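Local coordinates for protein beta-1,4-exocellulase (Thermobifida fusca, PDB 4B4H) that probably hydrolyses beta-1,4-glycosidic bonds of cellulose as a cellobiohydrolase, this chain being the family 6 catalytic domain of a longer protein that also has a cellulose-binding module, at residues Gly162-Val167 with Phe205-Asn210. Sequence-based numbering, arbitrary orientation.
Sequences GYVNGV and FYEAAN
Val164 meets Glu207 and Ala208 through its two methyls, which lie against the stem and carboxylate of Glu207. Its CG1, anti to the backbone N (chi1 171°), touches Glu207 CG at 3.7 Å and also reaches Ala208 CA. Glu207 is fully extended (chi1 and chi2 both -177°) and crosses Val164 at about a right angle, with its CD 4.0 Å from Val164 CG2 in an apolar contact; no hydrogen bond joins the segments. One turn on, Val167 repeats the placement of its CG1 and sets it 3.8 Å from Ala208 CB. Ala208 CB also lies 4.1 Å from Val164 O. Val164 CA and Ala208 CA, 4.6 Å apart, are the closest CA pair between the segments, consistent with a small residue at the crossing. The axes of the short helical segments 162-167 and 205-209 approach to 8.4 Å, with 52° between their N-to-C directions. In the glycoside hydrolase family 6 fold, a distorted alpha/beta barrel, helix 162-175 lies in the connection from strand 127-133 to parallel strand 180-185, and helix 198-209 in the next, to strand 221-224. Leu138 also packs on Ala208. Val167 lies about 11 Å, side chain to side chain, from Asp136, the predicted proton donor.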
# COMPACT_ATOMS: atom_id res chain seq x y z
N GLY A 162 -0.04 -11.31 17.51
CA GLY A 162 0.70 -10.04 17.57
C GLY A 162 0.19 -9.05 16.54
O GLY A 162 0.01 -7.89 16.86
N TYR A 163 0.01 -9.52 15.30
CA TYR A 163 -0.62 -8.71 14.25
C TYR A 163 -2.05 -8.34 14.56
O TYR A 163 -2.41 -7.17 14.49
CB TYR A 163 -0.59 -9.44 12.91
CG TYR A 163 0.72 -9.44 12.15
CD1 TYR A 163 1.94 -9.10 12.75
CD2 TYR A 163 0.73 -9.82 10.82
CE1 TYR A 163 3.13 -9.12 12.02
CE2 TYR A 163 1.90 -9.85 10.09
CZ TYR A 163 3.10 -9.50 10.69
OH TYR A 163 4.26 -9.53 9.95
N VAL A 164 -2.87 -9.32 14.92
CA VAL A 164 -4.30 -9.07 15.16
C VAL A 164 -4.46 -8.07 16.32
O VAL A 164 -5.18 -7.07 16.20
CB VAL A 164 -5.07 -10.40 15.41
CG1 VAL A 164 -6.49 -10.14 15.88
CG2 VAL A 164 -5.06 -11.27 14.18
N ASN A 165 -3.79 -8.33 17.43
CA ASN A 165 -3.90 -7.48 18.61
C ASN A 165 -3.21 -6.12 18.46
O ASN A 165 -3.70 -5.13 18.99
CB ASN A 165 -3.36 -8.19 19.85
CG ASN A 165 -4.27 -9.30 20.33
OD1 ASN A 165 -5.47 -9.29 20.08
ND2 ASN A 165 -3.70 -10.27 21.03
N GLY A 166 -2.08 -6.09 17.74
CA GLY A 166 -1.39 -4.84 17.44
C GLY A 166 -2.30 -3.93 16.64
O GLY A 166 -2.55 -2.79 17.05
N VAL A 167 -2.79 -4.44 15.52
CA VAL A 167 -3.72 -3.71 14.65
C VAL A 167 -4.96 -3.23 15.42
O VAL A 167 -5.35 -2.07 15.27
CB VAL A 167 -4.13 -4.55 13.42
CG1 VAL A 167 -5.32 -3.93 12.71
CG2 VAL A 167 -2.95 -4.71 12.47
N PHE A 205 -9.62 -9.45 8.79
CA PHE A 205 -9.82 -8.01 8.97
C PHE A 205 -10.81 -7.74 10.10
O PHE A 205 -10.60 -6.84 10.93
CB PHE A 205 -10.32 -7.37 7.67
CG PHE A 205 -9.34 -7.45 6.52
CD1 PHE A 205 -7.97 -7.49 6.75
CD2 PHE A 205 -9.81 -7.44 5.21
CE1 PHE A 205 -7.08 -7.55 5.68
CE2 PHE A 205 -8.93 -7.49 4.14
CZ PHE A 205 -7.56 -7.55 4.38
N TYR A 206 -11.86 -8.56 10.14
CA TYR A 206 -12.94 -8.42 11.11
C TYR A 206 -12.43 -8.79 12.50
O TYR A 206 -12.70 -8.09 13.46
CB TYR A 206 -14.13 -9.29 10.71
CG TYR A 206 -15.37 -9.08 11.57
CD1 TYR A 206 -16.27 -8.03 11.31
CD2 TYR A 206 -15.63 -9.92 12.65
CE1 TYR A 206 -17.39 -7.83 12.11
CE2 TYR A 206 -16.75 -9.73 13.44
CZ TYR A 206 -17.62 -8.69 13.17
OH TYR A 206 -18.72 -8.51 13.96
N GLU A 207 -11.67 -9.88 12.58
CA GLU A 207 -11.02 -10.28 13.83
C GLU A 207 -10.21 -9.11 14.41
O GLU A 207 -10.39 -8.77 15.58
CB GLU A 207 -10.13 -11.52 13.61
CG GLU A 207 -9.47 -12.07 14.87
CD GLU A 207 -8.55 -13.26 14.60
OE1 GLU A 207 -8.33 -13.60 13.42
OE2 GLU A 207 -8.03 -13.85 15.57
N ALA A 208 -9.36 -8.50 13.58
CA ALA A 208 -8.47 -7.39 14.01
C ALA A 208 -9.26 -6.19 14.50
O ALA A 208 -8.94 -5.59 15.53
CB ALA A 208 -7.54 -6.97 12.87
N ALA A 209 -10.29 -5.82 13.74
CA ALA A 209 -11.16 -4.70 14.08
C ALA A 209 -11.90 -4.87 15.39
O ALA A 209 -12.34 -3.89 15.99
CB ALA A 209 -12.15 -4.50 12.96
N ASN A 210 -12.08 -6.11 15.83
CA ASN A 210 -12.72 -6.38 17.11
C ASN A 210 -11.76 -6.76 18.23
O ASN A 210 -12.19 -7.01 19.35
CB ASN A 210 -13.79 -7.45 16.94
CG ASN A 210 -14.98 -6.94 16.19
OD1 ASN A 210 -15.88 -6.35 16.79
ND2 ASN A 210 -14.99 -7.11 14.87